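Local coordinates for protein L-tyrosine isonitrile synthase (Pseudomonas aeruginosa, PDB 3E59) that builds the isonitrile group on L-tyrosine, taking the carbon from C2 of ribulose 5-phosphate, in the biosynthesis of paerucumarin, at residues A201-L206 with A221-A226; I268-T273 with T279-V284. All blocks are in the same frame, centred on the assembly; numbering follows the deposited sequence.

Contact 1 of 2, residues A201-L206 with A221-A226; sequences AITRFL and ALQRDA
Thr203 and Ala226 mark the place where two helical segments, 201-206 and 221-226, come closest: their CA atoms are 5.2 Å apart. The local axes approach to 8.8 Å and make an angle of 129° between their N-to-C directions, so the two run broadly antiparallel but strongly inclined. Ala226, with just a methyl for a side chain, sits at the crossing against Thr203. The CB of Ala226 points at the other helix and sits 3.6 Å from the backbone O of Thr203, with the CB of Leu206, one turn further on, 3.8 Å away. The methyl therefore bears directly on the backbone of helix 201-206 between two of its side chains. Thr203 turns its two branches to different jobs. CG2 lies anti to the backbone N and reaches the alanine methyl at 3.9 Å from Ala226 CB, while OG1 stays beside that N and is hydrogen-bonded to the O of Tyr199 in its own helix, leaving the methyl to make the contact. On the margin, Gln223 lays its bent chain across Thr203 at about a right angle, and the threonine methyl meets the amide group from above its plane, offset toward the O and N, with NE2 nearest at 3.8 Å from Thr203 CG2. Leu206 closes the other flank, with CD1 3.7 Å from the carbonyl O of Ala226. These four residues account for nearly all of the 214 Å² buried, both sides summed. The contact joins helix 193-210 to the first part of the long helix 219-247, two consecutive helices of the chain. Tyr207 extends the packing against Leu222, Gln223 and Ala226, whereas Ile202 and Thr203 continue it along helix 219-247 as far as Ala230, and Ile202 on to Ile234.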
loop_
_atom_site.group_PDB
_atom_site.type_symbol
_atom_site.label_atom_id
_atom_site.label_comp_id
_atom_site.label_asym_id
_atom_site.label_seq_id
_atom_site.Cartn_x
_atom_site.Cartn_y
_atom_site.Cartn_z
ATOM N N ALA A 201 -9.924 9.837 -2.889
ATOM C CA ALA A 201 -9.766 8.531 -2.260
ATOM C C ALA A 201 -9.153 8.624 -0.865
ATOM O O ALA A 201 -9.641 7.999 0.099
ATOM C CB ALA A 201 -8.935 7.636 -3.136
ATOM N N ILE A 202 -8.085 9.408 -0.754
ATOM C CA ILE A 202 -7.435 9.640 0.529
ATOM C C ILE A 202 -8.382 10.328 1.517
ATOM O O ILE A 202 -8.372 10.010 2.701
ATOM C CB ILE A 202 -6.118 10.446 0.383
ATOM C CG1 ILE A 202 -5.129 9.730 -0.570
ATOM C CG2 ILE A 202 -5.494 10.723 1.763
ATOM C CD1 ILE A 202 -4.833 8.211 -0.253
ATOM N N THR A 203 -9.186 11.271 1.034
ATOM C CA THR A 203 -10.224 11.901 1.862
ATOM C C THR A 203 -11.179 10.822 2.389
ATOM O O THR A 203 -11.506 10.795 3.576
ATOM C CB THR A 203 -11.003 12.973 1.080
ATOM O OG1 THR A 203 -10.090 13.958 0.576
ATOM C CG2 THR A 203 -12.043 13.667 1.973
ATOM N N ARG A 204 -11.586 9.912 1.511
ATOM C CA ARG A 204 -12.511 8.856 1.908
ATOM C C ARG A 204 -11.960 7.931 2.996
ATOM O O ARG A 204 -12.707 7.566 3.906
ATOM C CB ARG A 204 -13.021 8.062 0.698
ATOM C CG ARG A 204 -14.173 7.104 1.043
ATOM C CD ARG A 204 -14.690 6.341 -0.166
ATOM N NE ARG A 204 -13.694 5.410 -0.702
ATOM C CZ ARG A 204 -12.963 5.639 -1.795
ATOM N NH1 ARG A 204 -13.118 6.777 -2.468
ATOM N NH2 ARG A 204 -12.077 4.737 -2.213
ATOM N N PHE A 205 -10.670 7.563 2.915
ATOM C CA PHE A 205 -10.037 6.725 3.946
ATOM C C PHE A 205 -10.059 7.441 5.292
ATOM O O PHE A 205 -10.389 6.851 6.314
ATOM C CB PHE A 205 -8.558 6.412 3.648
ATOM C CG PHE A 205 -8.302 5.678 2.356
ATOM C CD1 PHE A 205 -9.305 4.997 1.686
ATOM C CD2 PHE A 205 -7.007 5.642 1.835
ATOM C CE1 PHE A 205 -9.031 4.320 0.502
ATOM C CE2 PHE A 205 -6.723 4.957 0.642
ATOM C CZ PHE A 205 -7.732 4.301 -0.017
ATOM N N LEU A 206 -9.659 8.707 5.287
ATOM C CA LEU A 206 -9.638 9.513 6.505
ATOM C C LEU A 206 -11.037 9.717 7.079
ATOM O O LEU A 206 -11.242 9.585 8.285
ATOM C CB LEU A 206 -8.957 10.866 6.245
ATOM C CG LEU A 206 -7.492 10.737 5.810
ATOM C CD1 LEU A 206 -6.959 12.068 5.350
ATOM C CD2 LEU A 206 -6.609 10.167 6.931
ATOM N N ALA A 221 -18.786 17.821 9.373
ATOM C CA ALA A 221 -17.575 18.293 10.033
ATOM C C ALA A 221 -16.444 17.279 9.896
ATOM O O ALA A 221 -15.280 17.665 9.749
ATOM C CB ALA A 221 -17.848 18.575 11.496
ATOM N N LEU A 222 -16.793 15.989 9.945
ATOM C CA LEU A 222 -15.840 14.913 9.731
ATOM C C LEU A 222 -15.288 14.962 8.309
ATOM O O LEU A 222 -14.077 14.823 8.107
ATOM C CB LEU A 222 -16.479 13.549 10.008
ATOM C CG LEU A 222 -15.580 12.318 10.141
ATOM C CD1 LEU A 222 -14.670 12.442 11.352
ATOM C CD2 LEU A 222 -16.417 11.040 10.229
ATOM N N GLN A 223 -16.167 15.175 7.335
ATOM C CA GLN A 223 -15.751 15.255 5.925
ATOM C C GLN A 223 -14.801 16.435 5.653
ATOM O O GLN A 223 -13.800 16.292 4.940
ATOM C CB GLN A 223 -16.978 15.282 5.003
ATOM C CG GLN A 223 -16.706 15.655 3.538
ATOM C CD GLN A 223 -16.007 14.554 2.728
ATOM O OE1 GLN A 223 -15.790 13.435 3.205
ATOM N NE2 GLN A 223 -15.650 14.882 1.489
ATOM N N ARG A 224 -15.101 17.583 6.254
ATOM C CA ARG A 224 -14.273 18.774 6.103
ATOM C C ARG A 224 -12.912 18.608 6.761
ATOM O O ARG A 224 -11.891 19.009 6.201
ATOM C CB ARG A 224 -14.996 20.017 6.643
ATOM N N ASP A 225 -12.897 18.010 7.948
ATOM C CA ASP A 225 -11.643 17.611 8.587
ATOM C C ASP A 225 -10.799 16.683 7.700
ATOM O O ASP A 225 -9.594 16.911 7.515
ATOM C CB ASP A 225 -11.918 16.945 9.936
ATOM C CG ASP A 225 -10.647 16.589 10.674
ATOM O OD1 ASP A 225 -9.900 17.516 11.050
ATOM O OD2 ASP A 225 -10.395 15.383 10.868
ATOM N N ALA A 226 -11.428 15.647 7.149
ATOM C CA ALA A 226 -10.733 14.677 6.285
ATOM C C ALA A 226 -10.142 15.336 5.047
ATOM O O ALA A 226 -9.028 15.007 4.624
ATOM C CB ALA A 226 -11.678 13.538 5.876
#

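Contact 2 of 2, residues I268-T273 with T279-V284; sequences IHMMPT and TPWHGV
Met270 reaches across to Pro280 and Trp281 within the long connection that leads from strand 265-267, at the border of the parallel sheet, to strand 284-287 of the mixed sheet. Both segments are largely irregular, and the contact is an apolar one made through the end of a single side chain. Met270 runs extended as far as SD, then turns at the last torsion (chi3 -63°), which brings the terminal methyl round to the proline ring. There CE of Met270 is 3.7 Å from CD of Pro280, with CG scarcely further, and the two side chains cross at about a right angle. Met271 also loses some surface to segment 279-284, though its side chain stops short of touching it. Ser89 of helix 84-103 touches Met270, Met271 and Pro280, so this helix borders the methionine-proline pair, while Leu294 of strand 292-295 packs on both Met271 and Pro280. Trp281 follows directly after the proline in a turn held by the bond from His282 N to Thr279 O (3.0 Å). Its indole meets the methionine methyl obliquely, with CZ3 of Trp281 4.1 Å from CE of Met270.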
loop_
_atom_site.group_PDB
_atom_site.type_symbol
_atom_site.label_atom_id
_atom_site.label_comp_id
_atom_site.label_asym_id
_atom_site.label_seq_id
_atom_site.Cartn_x
_atom_site.Cartn_y
_atom_site.Cartn_z
ATOM N N ILE A 268 -0.643 -2.359 -7.633
ATOM C CA ILE A 268 -0.723 -3.824 -7.650
ATOM C C ILE A 268 -1.661 -4.359 -6.563
ATOM O O ILE A 268 -1.677 -3.860 -5.425
ATOM C CB ILE A 268 0.707 -4.479 -7.546
ATOM C CG1 ILE A 268 0.649 -5.984 -7.829
ATOM C CG2 ILE A 268 1.371 -4.181 -6.183
ATOM C CD1 ILE A 268 1.963 -6.569 -8.312
ATOM N N HIS A 269 -2.447 -5.370 -6.936
ATOM C CA HIS A 269 -3.335 -6.059 -6.013
ATOM C C HIS A 269 -2.606 -7.197 -5.321
ATOM O O HIS A 269 -1.644 -7.756 -5.862
ATOM C CB HIS A 269 -4.581 -6.577 -6.728
ATOM C CG HIS A 269 -5.621 -5.525 -6.978
ATOM N ND1 HIS A 269 -6.398 -4.989 -5.969
ATOM C CD2 HIS A 269 -6.053 -4.950 -8.127
ATOM C CE1 HIS A 269 -7.246 -4.115 -6.481
ATOM N NE2 HIS A 269 -7.067 -4.083 -7.791
ATOM N N MET A 270 -3.052 -7.507 -4.110
ATOM C CA MET A 270 -2.425 -8.545 -3.278
ATOM C C MET A 270 -3.407 -9.646 -2.830
ATOM O O MET A 270 -2.985 -10.675 -2.297
ATOM C CB MET A 270 -1.765 -7.911 -2.050
ATOM C CG MET A 270 -0.641 -6.924 -2.342
ATOM S SD MET A 270 -0.013 -6.210 -0.827
ATOM C CE MET A 270 -1.466 -5.332 -0.232
ATOM N N MET A 271 -4.702 -9.405 -3.020
ATOM C CA MET A 271 -5.793 -10.375 -2.788
ATOM C C MET A 271 -6.888 -9.955 -3.745
ATOM O O MET A 271 -6.977 -8.768 -4.079
ATOM C CB MET A 271 -6.385 -10.241 -1.388
ATOM C CG MET A 271 -5.568 -10.811 -0.263
ATOM S SD MET A 271 -6.362 -10.482 1.323
ATOM C CE MET A 271 -7.747 -11.601 1.266
ATOM N N PRO A 272 -7.730 -10.912 -4.196
ATOM C CA PRO A 272 -8.904 -10.510 -4.962
ATOM C C PRO A 272 -9.770 -9.512 -4.177
ATOM O O PRO A 272 -9.994 -9.690 -2.977
ATOM C CB PRO A 272 -9.642 -11.832 -5.174
ATOM C CG PRO A 272 -8.538 -12.880 -5.142
ATOM C CD PRO A 272 -7.631 -12.381 -4.064
ATOM N N THR A 273 -10.222 -8.462 -4.857
ATOM C CA THR A 273 -11.100 -7.449 -4.264
ATOM C C THR A 273 -11.826 -6.657 -5.350
ATOM O O THR A 273 -11.287 -6.440 -6.440
ATOM C CB THR A 273 -10.331 -6.506 -3.278
ATOM O OG1 THR A 273 -11.251 -5.648 -2.592
ATOM C CG2 THR A 273 -9.282 -5.660 -3.981
ATOM N N THR A 279 -7.181 -1.881 0.798
ATOM C CA THR A 279 -5.977 -2.553 1.246
ATOM C C THR A 279 -6.263 -3.338 2.550
ATOM O O THR A 279 -7.213 -3.013 3.266
ATOM C CB THR A 279 -4.840 -1.555 1.456
ATOM O OG1 THR A 279 -5.224 -0.621 2.463
ATOM C CG2 THR A 279 -4.509 -0.800 0.139
ATOM N N PRO A 280 -5.468 -4.395 2.831
ATOM C CA PRO A 280 -5.707 -5.272 3.995
ATOM C C PRO A 280 -5.713 -4.600 5.376
ATOM O O PRO A 280 -6.358 -5.109 6.288
ATOM C CB PRO A 280 -4.594 -6.317 3.896
ATOM C CG PRO A 280 -3.584 -5.771 2.946
ATOM C CD PRO A 280 -4.326 -4.865 2.015
ATOM N N TRP A 281 -5.040 -3.461 5.525
ATOM C CA TRP A 281 -5.050 -2.741 6.803
ATOM C C TRP A 281 -6.278 -1.836 6.982
ATOM O O TRP A 281 -6.406 -1.174 8.003
ATOM C CB TRP A 281 -3.747 -1.972 7.037
ATOM C CG TRP A 281 -3.294 -1.114 5.871
ATOM C CD1 TRP A 281 -3.480 0.239 5.721
ATOM C CD2 TRP A 281 -2.571 -1.550 4.711
ATOM N NE1 TRP A 281 -2.930 0.666 4.530
ATOM C CE2 TRP A 281 -2.366 -0.407 3.889
ATOM C CE3 TRP A 281 -2.072 -2.792 4.285
ATOM C CZ2 TRP A 281 -1.686 -0.472 2.659
ATOM C CZ3 TRP A 281 -1.392 -2.859 3.053
ATOM C CH2 TRP A 281 -1.213 -1.705 2.259
ATOM N N HIS A 282 -7.164 -1.827 5.983
ATOM C CA HIS A 282 -8.428 -1.076 6.013
ATOM C C HIS A 282 -9.633 -1.998 5.835
ATOM O O HIS A 282 -10.757 -1.532 5.742
ATOM C CB HIS A 282 -8.448 0.001 4.918
ATOM C CG HIS A 282 -7.601 1.191 5.228
ATOM N ND1 HIS A 282 -8.063 2.258 5.965
ATOM C CD2 HIS A 282 -6.317 1.479 4.916
ATOM C CE1 HIS A 282 -7.105 3.162 6.082
ATOM N NE2 HIS A 282 -6.032 2.710 5.457
ATOM N N GLY A 283 -9.400 -3.308 5.806
ATOM C CA GLY A 283 -10.474 -4.274 5.604
ATOM C C GLY A 283 -10.228 -5.624 6.247
ATOM O O GLY A 283 -9.373 -5.761 7.131
ATOM N N VAL A 284 -10.996 -6.620 5.810
ATOM C CA VAL A 284 -10.939 -7.976 6.383
ATOM C C VAL A 284 -10.908 -9.022 5.288
ATOM O O VAL A 284 -11.529 -8.845 4.234
ATOM C CB VAL A 284 -12.136 -8.302 7.337
ATOM C CG1 VAL A 284 -12.082 -7.469 8.603
ATOM C CG2 VAL A 284 -13.483 -8.140 6.630
#

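In the fold
Contacts 1 and 2 follow one another along the chain, the helix pair of contact 1 being complete before the connection that holds contact 2 begins. Their centres are about 20 Å apart; their nearest atoms come to about 4 Å without touching. The approach runs through Phe205 and His282, whose rings meet with planes at about 30°: Phe205 belongs to segment 201-206 but points away from segment 221-226, and so links helix 193-210 to the loop that carries His282. Trp277, between the segments of contact 2, packs on Ala201, Arg204 and Phe205. The centre of contact 2 is about 9 Å from the centre of the chain, that of contact 1 about 18 Å.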